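Long-range contacts in putative cell adhesion protein (Bacteroides thetaiotaomicron, PDB 4DGU), which is a putative cell adhesion protein that probably serves as a fimbrillin-like building block of pili, and that binds zinc ions: residues I46-S51 with F79-P84; I16-A21 with L123-M128; V132-E137 with V228-K233. All blocks are in the same frame, centred on the assembly; numbering follows the deposited sequence.

All three contacts join neighbouring strands of one mixed sheet. Contact 1 pairs strands 45-50 and 77-83, contact 2 pairs 13-20 with 120-135, and contact 3 pairs 120-135 with 225-230. Along the chain contact 1 is nested inside the loop closed by contact 2, and contact 3 opens after both. The centres of contacts 1 and 2 are about 10 Å apart, and their side chains pack together, M48 on I16 and A81 on F125. The centre of contact 3 is about 29 Å from that of contact 2 and about 36 Å from that of contact 1. Contacts 2 and 3 use different parts of strand 120-135, which crosses from one side of the chain's centre to the other.

Contact 1 of 3, residues I46-S51 with F79-P84; sequences ISMAAS and FYAHYP
F79 faces A50 as a non-hydrogen-bonded antiparallel pair, and its ring leans past that alanine, CE1 lying 4.2 Å from A50 CB. Selenomethionine M48 reaches the same ring obliquely, its SE 5.3 Å from the F79 centroid in a Met-aromatic contact. Y80 comes next, on the face of the sheet shared with A49, S47 and H82. It exchanges both of its backbone bonds with A49, Y80 N giving to A49 O at 2.8 Å. The ring edge of Y80 brings CE2 within 3.8 Å of S51 CB, close to the ring plane, just where 46-51 leaves its strand. A81 returns to the face of F79 and M48, and its CB meets I46 CD1 at 3.8 Å. I46 CG1 stands between the backbone N and the carbonyl carbon (chi1 60°), and chi2 near 151° then sets CD1. Strands 45-50 and 77-83 are adjacent here in the mixed sheet of this fimbrillin-like protein, whose family belongs to the transthyretin clan, and they lie between strands 56-59 and 108-114. H82 repeats the double backbone bond with S47, H82 N to S47 O measuring 2.9 Å. Its imidazole NE2 is bonded to L160 O, while S47 OG bonds L86 N. Y83 crosses I46 at about a right angle, with CD1 3.8 Å from I46 CG2; its CG is anti to the backbone N (chi1 -177°), and its OH is hydrogen-bonded to E44. P84, after a cis peptide bond, has its CD over one face of the Y83 ring, offset toward the rim.

Contact 2 of 3, residues I16-A21 with L123-M128; sequences ISIDDA and LKFKRM
F125 packs its ring beside I18, and the course of this side chain describes much of the contact between 16-21 and 123-128. Its CB lies 3.7 Å from D19 O. CG is anti to the carbonyl carbon, beside the backbone N (chi1 -79°). CD1 has two neighbours, D19 O, which lies at the ring edge near its plane, and I18 CG2. One atom further, F125 CE1 meets I18 CD1 at 3.8 Å, an oblique approach. At the tip, CZ touches A81 CB of strand 77-83, so the ring ends in the apolar layer that L123 shares. There L123 CD1 rests on I16 CG2 at 3.7 Å.

Behind these side chains the backbones form a parallel ladder, I18 beside L123, D19 beside K124 and D20 beside F125. L123 N gives to S17 O, and D19 N to L123 O at 2.8 Å, both nearly along the C=O axis. The strands are strongly twisted against each other, by 48° over these segments. In the next two rungs the donors stand above the carbonyl planes: F125 N lies 41° out of that of D19, and A21 N out of that of F125.

On the other face K124 CD lies 4.0 Å from D19 CB. D19 is a zinc ligand seen in crystals of this protein, though no zinc is bound to it in this chain. K124 NZ stays 6.0 Å from D19 OD2, too far for a salt bridge, so at most a weak long-range attraction is likely. A21 CB sits on K126 CG, and Y246 of a second subunit packs on both residues.

D20 shares the face of L123 and F125, and its OD1 is bonded by N31 ND2 and by A36 N. N31 ND2 also bonds F125 O, which already accepts from A21 N, so this carbonyl is gripped twice.

Contact 3 of 3, residues V132-E137 with V228-K233; sequences VIILDE and VRLSKK. With ZN (zinc ion), chain E.
E137 and K233 cross obliquely beside a zinc ion. The zinc is bound by E137 OE2 at 2.0 Å, by water 2 at 2.1 Å and by E199 OE2 of a second subunit. E137 CG is anti to the backbone N (chi1 -154°) and rests against S231 CB at 3.6 Å, with the rest of the chain extended toward the metal. K233 CE lies 3.8 Å from E137 OE2, while its NZ is hydrogen-bonded to G197 O of the second subunit.

Water 1 positions the base of E137, accepting from E137 N and donating to L230 O, so the ladder is continued by a water after the direct bonds end. Those bonds are parallel: V228 N to I133 O, L135 N to V228 O at 2.7 Å, and L230 N to L135 O. I134 CG2 packs on L230 CD1 at 3.7 Å, with I212 beyond.

V228 to L230 also pair antiparallel with a strand of the second subunit, and R229 forms a salt bridge with its D240. Carboxylates of two subunits on one zinc, beyond the end of the strand pair, make this an intersubunit metal site, beside a sheet that continues across the interface.

Contact 1 of 3, residues I46-S51 with F79-P84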
# COMPACT_ATOMS: atom_id res chain seq x y z
N ILE A 46 -0.20 -21.14 -32.46
CA ILE A 46 -1.04 -21.15 -31.25
C ILE A 46 -1.96 -22.38 -31.30
O ILE A 46 -2.27 -22.86 -32.39
CB ILE A 46 -1.89 -19.84 -31.06
CG1 ILE A 46 -2.85 -19.60 -32.25
CG2 ILE A 46 -1.03 -18.61 -30.74
CD1 ILE A 46 -4.06 -18.89 -31.91
N SER A 47 -2.39 -22.86 -30.13
CA SER A 47 -3.39 -23.91 -29.99
C SER A 47 -4.70 -23.20 -29.81
O SER A 47 -4.87 -22.48 -28.83
CB SER A 47 -3.10 -24.82 -28.80
OG SER A 47 -1.87 -25.48 -28.98
N MSE A 48 -5.62 -23.34 -30.76
CA MSE A 48 -6.89 -22.66 -30.65
C MSE A 48 -8.07 -23.64 -30.71
O MSE A 48 -7.99 -24.65 -31.39
CB MSE A 48 -7.00 -21.61 -31.75
CG MSE A 48 -8.20 -20.74 -31.59
SE MSE A 48 -8.30 -19.36 -32.90
CE MSE A 48 -8.50 -20.43 -34.49
N ALA A 49 -9.12 -23.37 -29.93
CA ALA A 49 -10.34 -24.16 -29.87
C ALA A 49 -11.57 -23.29 -29.66
O ALA A 49 -11.49 -22.20 -29.07
CB ALA A 49 -10.26 -25.18 -28.74
N ALA A 50 -12.71 -23.76 -30.17
CA ALA A 50 -14.00 -23.18 -29.88
C ALA A 50 -14.47 -23.90 -28.64
O ALA A 50 -14.09 -25.06 -28.43
CB ALA A 50 -14.96 -23.39 -31.04
N SER A 51 -15.29 -23.23 -27.81
CA SER A 51 -15.80 -23.82 -26.57
C SER A 51 -16.33 -25.26 -26.80
O SER A 51 -17.04 -25.55 -27.76
CB SER A 51 -16.87 -22.92 -25.95
OG SER A 51 -17.85 -23.61 -25.18
N PHE A 79 -13.80 -18.50 -28.49
CA PHE A 79 -12.55 -19.14 -28.83
C PHE A 79 -11.58 -19.01 -27.66
O PHE A 79 -11.68 -18.07 -26.88
CB PHE A 79 -11.95 -18.55 -30.11
CG PHE A 79 -12.79 -18.75 -31.33
CD1 PHE A 79 -12.71 -19.92 -32.07
CD2 PHE A 79 -13.68 -17.76 -31.75
CE1 PHE A 79 -13.52 -20.12 -33.19
CE2 PHE A 79 -14.47 -17.95 -32.87
CZ PHE A 79 -14.39 -19.13 -33.59
N TYR A 80 -10.67 -19.99 -27.51
CA TYR A 80 -9.65 -20.10 -26.48
C TYR A 80 -8.35 -20.43 -27.14
O TYR A 80 -8.33 -21.26 -28.04
CB TYR A 80 -10.02 -21.18 -25.46
CG TYR A 80 -11.32 -20.92 -24.75
CD1 TYR A 80 -11.39 -20.05 -23.67
CD2 TYR A 80 -12.51 -21.52 -25.19
CE1 TYR A 80 -12.59 -19.80 -23.01
CE2 TYR A 80 -13.72 -21.29 -24.53
CZ TYR A 80 -13.75 -20.43 -23.44
OH TYR A 80 -14.94 -20.15 -22.80
N ALA A 81 -7.25 -19.79 -26.72
CA ALA A 81 -5.97 -20.03 -27.35
C ALA A 81 -4.81 -20.03 -26.36
O ALA A 81 -4.79 -19.21 -25.44
CB ALA A 81 -5.72 -19.00 -28.45
N HIS A 82 -3.83 -20.91 -26.59
CA HIS A 82 -2.59 -21.01 -25.82
C HIS A 82 -1.40 -20.64 -26.68
O HIS A 82 -1.33 -21.05 -27.83
CB HIS A 82 -2.38 -22.42 -25.24
CG HIS A 82 -3.32 -22.78 -24.13
ND1 HIS A 82 -3.00 -22.55 -22.81
CD2 HIS A 82 -4.54 -23.36 -24.20
CE1 HIS A 82 -4.03 -22.99 -22.11
NE2 HIS A 82 -4.99 -23.48 -22.90
N TYR A 83 -0.48 -19.85 -26.12
CA TYR A 83 0.78 -19.49 -26.74
C TYR A 83 1.89 -19.58 -25.69
O TYR A 83 1.80 -18.93 -24.67
CB TYR A 83 0.81 -18.11 -27.42
CG TYR A 83 2.15 -17.90 -28.09
CD1 TYR A 83 2.48 -18.56 -29.27
CD2 TYR A 83 3.15 -17.15 -27.46
CE1 TYR A 83 3.75 -18.45 -29.83
CE2 TYR A 83 4.43 -17.03 -28.01
CZ TYR A 83 4.72 -17.68 -29.20
OH TYR A 83 5.97 -17.56 -29.76
N PRO A 84 2.94 -20.39 -25.93
CA PRO A 84 3.19 -21.27 -27.11
C PRO A 84 2.15 -22.40 -27.23
O PRO A 84 1.41 -22.66 -26.28
CB PRO A 84 4.60 -21.81 -26.83
CG PRO A 84 5.22 -20.87 -25.82
CD PRO A 84 4.06 -20.47 -24.96

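Contact 2 of 3, residues I16-A21 with L123-M128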
# COMPACT_ATOMS: atom_id res chain seq x y z
N ILE A 16 -7.22 -14.37 -37.87
CA ILE A 16 -7.00 -14.07 -36.46
C ILE A 16 -6.07 -12.86 -36.34
O ILE A 16 -5.14 -12.69 -37.15
CB ILE A 16 -6.44 -15.35 -35.74
CG1 ILE A 16 -7.52 -16.46 -35.59
CG2 ILE A 16 -5.69 -15.06 -34.42
CD1 ILE A 16 -8.62 -16.26 -34.57
N SER A 17 -6.34 -12.00 -35.35
CA SER A 17 -5.52 -10.85 -34.98
C SER A 17 -5.17 -10.99 -33.50
O SER A 17 -6.00 -11.44 -32.71
CB SER A 17 -6.20 -9.53 -35.31
OG SER A 17 -7.15 -9.15 -34.34
N ILE A 18 -3.92 -10.68 -33.15
CA ILE A 18 -3.39 -10.82 -31.79
C ILE A 18 -3.53 -9.51 -31.04
O ILE A 18 -2.82 -8.55 -31.33
CB ILE A 18 -1.91 -11.32 -31.81
CG1 ILE A 18 -1.75 -12.60 -32.68
CG2 ILE A 18 -1.35 -11.51 -30.38
CD1 ILE A 18 -2.66 -13.83 -32.30
N ASP A 19 -4.40 -9.49 -30.06
CA ASP A 19 -4.61 -8.29 -29.26
C ASP A 19 -4.32 -8.61 -27.80
O ASP A 19 -3.95 -9.74 -27.49
CB ASP A 19 -6.05 -7.76 -29.47
CG ASP A 19 -6.29 -7.01 -30.78
OD1 ASP A 19 -5.31 -6.51 -31.38
OD2 ASP A 19 -7.47 -6.88 -31.16
N ASP A 20 -4.43 -7.61 -26.90
CA ASP A 20 -4.15 -7.79 -25.48
C ASP A 20 -5.41 -7.71 -24.65
O ASP A 20 -6.29 -6.93 -24.98
CB ASP A 20 -3.17 -6.70 -25.00
CG ASP A 20 -1.81 -6.80 -25.65
OD1 ASP A 20 -1.06 -7.73 -25.33
OD2 ASP A 20 -1.49 -5.93 -26.48
N ALA A 21 -5.48 -8.47 -23.55
CA ALA A 21 -6.61 -8.38 -22.63
C ALA A 21 -6.49 -7.09 -21.83
O ALA A 21 -5.38 -6.63 -21.56
CB ALA A 21 -6.64 -9.58 -21.70
N LEU A 123 -8.23 -12.20 -30.87
CA LEU A 123 -7.93 -12.91 -29.64
C LEU A 123 -7.28 -11.96 -28.66
O LEU A 123 -6.25 -11.36 -29.00
CB LEU A 123 -7.02 -14.14 -29.90
CG LEU A 123 -7.65 -15.36 -30.54
CD1 LEU A 123 -6.59 -16.28 -31.02
CD2 LEU A 123 -8.54 -16.12 -29.56
N LYS A 124 -7.87 -11.84 -27.45
CA LYS A 124 -7.39 -10.97 -26.36
C LYS A 124 -6.54 -11.80 -25.40
O LYS A 124 -7.07 -12.52 -24.53
CB LYS A 124 -8.56 -10.27 -25.61
CG LYS A 124 -9.59 -9.56 -26.51
CD LYS A 124 -9.13 -8.21 -27.01
CE LYS A 124 -10.28 -7.32 -27.40
NZ LYS A 124 -10.91 -6.65 -26.22
N PHE A 125 -5.21 -11.69 -25.56
CA PHE A 125 -4.28 -12.46 -24.76
C PHE A 125 -3.91 -11.82 -23.40
O PHE A 125 -3.57 -10.63 -23.30
CB PHE A 125 -3.00 -12.73 -25.54
CG PHE A 125 -3.14 -13.86 -26.53
CD1 PHE A 125 -3.58 -13.61 -27.83
CD2 PHE A 125 -2.83 -15.17 -26.17
CE1 PHE A 125 -3.70 -14.66 -28.75
CE2 PHE A 125 -2.97 -16.21 -27.09
CZ PHE A 125 -3.40 -15.95 -28.37
N LYS A 126 -4.03 -12.64 -22.36
CA LYS A 126 -3.54 -12.40 -21.01
C LYS A 126 -2.16 -13.08 -20.90
O LYS A 126 -2.00 -14.17 -21.46
CB LYS A 126 -4.51 -13.04 -19.98
CG LYS A 126 -5.90 -12.45 -19.90
CD LYS A 126 -6.75 -13.22 -18.90
CE LYS A 126 -8.16 -12.67 -18.76
NZ LYS A 126 -9.00 -13.60 -17.95
N ARG A 127 -1.17 -12.48 -20.19
CA ARG A 127 0.11 -13.15 -19.90
C ARG A 127 -0.11 -13.84 -18.54
O ARG A 127 -0.45 -13.15 -17.57
CB ARG A 127 1.31 -12.19 -19.90
CG ARG A 127 2.67 -12.87 -19.67
CD ARG A 127 3.84 -11.97 -19.99
NE ARG A 127 4.06 -11.84 -21.43
CZ ARG A 127 3.76 -10.76 -22.17
NH1 ARG A 127 3.26 -9.68 -21.60
NH2 ARG A 127 3.99 -10.75 -23.47
N MSE A 128 -0.03 -15.20 -18.51
CA MSE A 128 -0.33 -16.03 -17.32
C MSE A 128 0.90 -16.20 -16.43
O MSE A 128 0.75 -16.52 -15.24
CB MSE A 128 -0.91 -17.40 -17.71
CG MSE A 128 -2.00 -17.33 -18.80
SE MSE A 128 -3.39 -16.01 -18.44
CE MSE A 128 -4.22 -16.77 -16.78

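Contact 3 of 3, residues V132-E137 with V228-K233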
# COMPACT_ATOMS: atom_id res chain seq x y z
N VAL A 132 10.16 -10.64 -15.72
CA VAL A 132 11.12 -10.04 -14.79
C VAL A 132 12.01 -9.08 -15.58
O VAL A 132 12.64 -9.49 -16.56
CB VAL A 132 11.95 -11.10 -14.01
CG1 VAL A 132 12.79 -10.44 -12.92
CG2 VAL A 132 11.06 -12.19 -13.41
N ILE A 133 12.07 -7.81 -15.14
CA ILE A 133 12.93 -6.81 -15.79
C ILE A 133 13.98 -6.32 -14.81
O ILE A 133 13.67 -6.08 -13.65
CB ILE A 133 12.15 -5.64 -16.44
CG1 ILE A 133 11.31 -4.83 -15.42
CG2 ILE A 133 11.27 -6.15 -17.60
CD1 ILE A 133 10.78 -3.54 -15.96
N ILE A 134 15.21 -6.18 -15.30
CA ILE A 134 16.35 -5.65 -14.52
C ILE A 134 16.53 -4.19 -14.88
O ILE A 134 16.77 -3.85 -16.05
CB ILE A 134 17.69 -6.44 -14.66
CG1 ILE A 134 17.49 -7.97 -14.60
CG2 ILE A 134 18.73 -5.96 -13.58
CD1 ILE A 134 18.73 -8.78 -15.10
N LEU A 135 16.44 -3.33 -13.87
CA LEU A 135 16.58 -1.89 -14.08
C LEU A 135 17.70 -1.32 -13.23
O LEU A 135 18.00 -1.83 -12.14
CB LEU A 135 15.25 -1.15 -13.76
CG LEU A 135 13.97 -1.74 -14.35
CD1 LEU A 135 12.76 -1.28 -13.59
CD2 LEU A 135 13.86 -1.45 -15.83
N ASP A 136 18.30 -0.23 -13.71
CA ASP A 136 19.30 0.49 -12.94
C ASP A 136 18.55 1.41 -11.93
O ASP A 136 17.32 1.35 -11.84
CB ASP A 136 20.28 1.27 -13.87
CG ASP A 136 19.72 2.44 -14.68
OD1 ASP A 136 18.62 2.94 -14.33
OD2 ASP A 136 20.40 2.89 -15.62
N GLU A 137 19.27 2.27 -11.22
CA GLU A 137 18.75 3.21 -10.21
C GLU A 137 17.69 4.18 -10.77
O GLU A 137 16.82 4.64 -10.01
CB GLU A 137 19.91 4.02 -9.66
CG GLU A 137 19.70 4.54 -8.26
CD GLU A 137 20.90 5.25 -7.67
OE1 GLU A 137 22.04 4.73 -7.79
OE2 GLU A 137 20.70 6.31 -7.04
N VAL A 228 13.57 -5.79 -10.82
CA VAL A 228 14.76 -5.88 -10.02
C VAL A 228 15.45 -4.53 -10.25
O VAL A 228 15.87 -4.26 -11.38
CB VAL A 228 15.63 -7.12 -10.34
CG1 VAL A 228 16.92 -7.12 -9.53
CG2 VAL A 228 14.86 -8.41 -10.13
N ARG A 229 15.42 -3.65 -9.23
CA ARG A 229 16.00 -2.30 -9.27
C ARG A 229 17.30 -2.22 -8.46
O ARG A 229 17.28 -2.15 -7.23
CB ARG A 229 14.99 -1.24 -8.80
CG ARG A 229 15.19 0.11 -9.50
CD ARG A 229 13.89 0.90 -9.61
NE ARG A 229 13.15 0.98 -8.34
CZ ARG A 229 11.97 0.41 -8.11
NH1 ARG A 229 11.35 -0.26 -9.08
NH2 ARG A 229 11.40 0.53 -6.92
N LEU A 230 18.43 -2.26 -9.17
CA LEU A 230 19.78 -2.25 -8.63
C LEU A 230 20.21 -0.85 -8.26
O LEU A 230 19.99 0.08 -9.03
CB LEU A 230 20.80 -2.85 -9.64
CG LEU A 230 20.39 -4.12 -10.39
CD1 LEU A 230 21.38 -4.44 -11.50
CD2 LEU A 230 20.21 -5.27 -9.46
N SER A 231 20.81 -0.70 -7.06
CA SER A 231 21.36 0.55 -6.54
C SER A 231 22.16 0.31 -5.28
O SER A 231 22.15 -0.81 -4.73
CB SER A 231 20.26 1.57 -6.25
OG SER A 231 19.49 1.20 -5.12
N LYS A 232 22.81 1.38 -4.79
CA LYS A 232 23.56 1.33 -3.54
C LYS A 232 22.77 2.06 -2.42
O LYS A 232 23.24 2.12 -1.29
CB LYS A 232 24.97 1.92 -3.72
CG LYS A 232 25.82 1.23 -4.80
CD LYS A 232 27.22 1.84 -4.90
CE LYS A 232 28.09 1.12 -5.89
NZ LYS A 232 29.51 1.59 -5.82
N LYS A 233 21.52 2.52 -2.75
CA LYS A 233 20.61 3.28 -1.86
C LYS A 233 20.32 2.63 -0.51
O LYS A 233 20.03 3.32 0.46
CB LYS A 233 19.25 3.48 -2.55
CG LYS A 233 19.13 4.60 -3.55
CD LYS A 233 17.71 4.56 -4.14
CE LYS A 233 17.47 5.50 -5.30
NZ LYS A 233 17.43 6.92 -4.88
ZN ZN E . 21.69 6.73 -5.35
O HOH W 1 21.94 1.22 -10.57
O HOH W 2 22.66 5.21 -4.33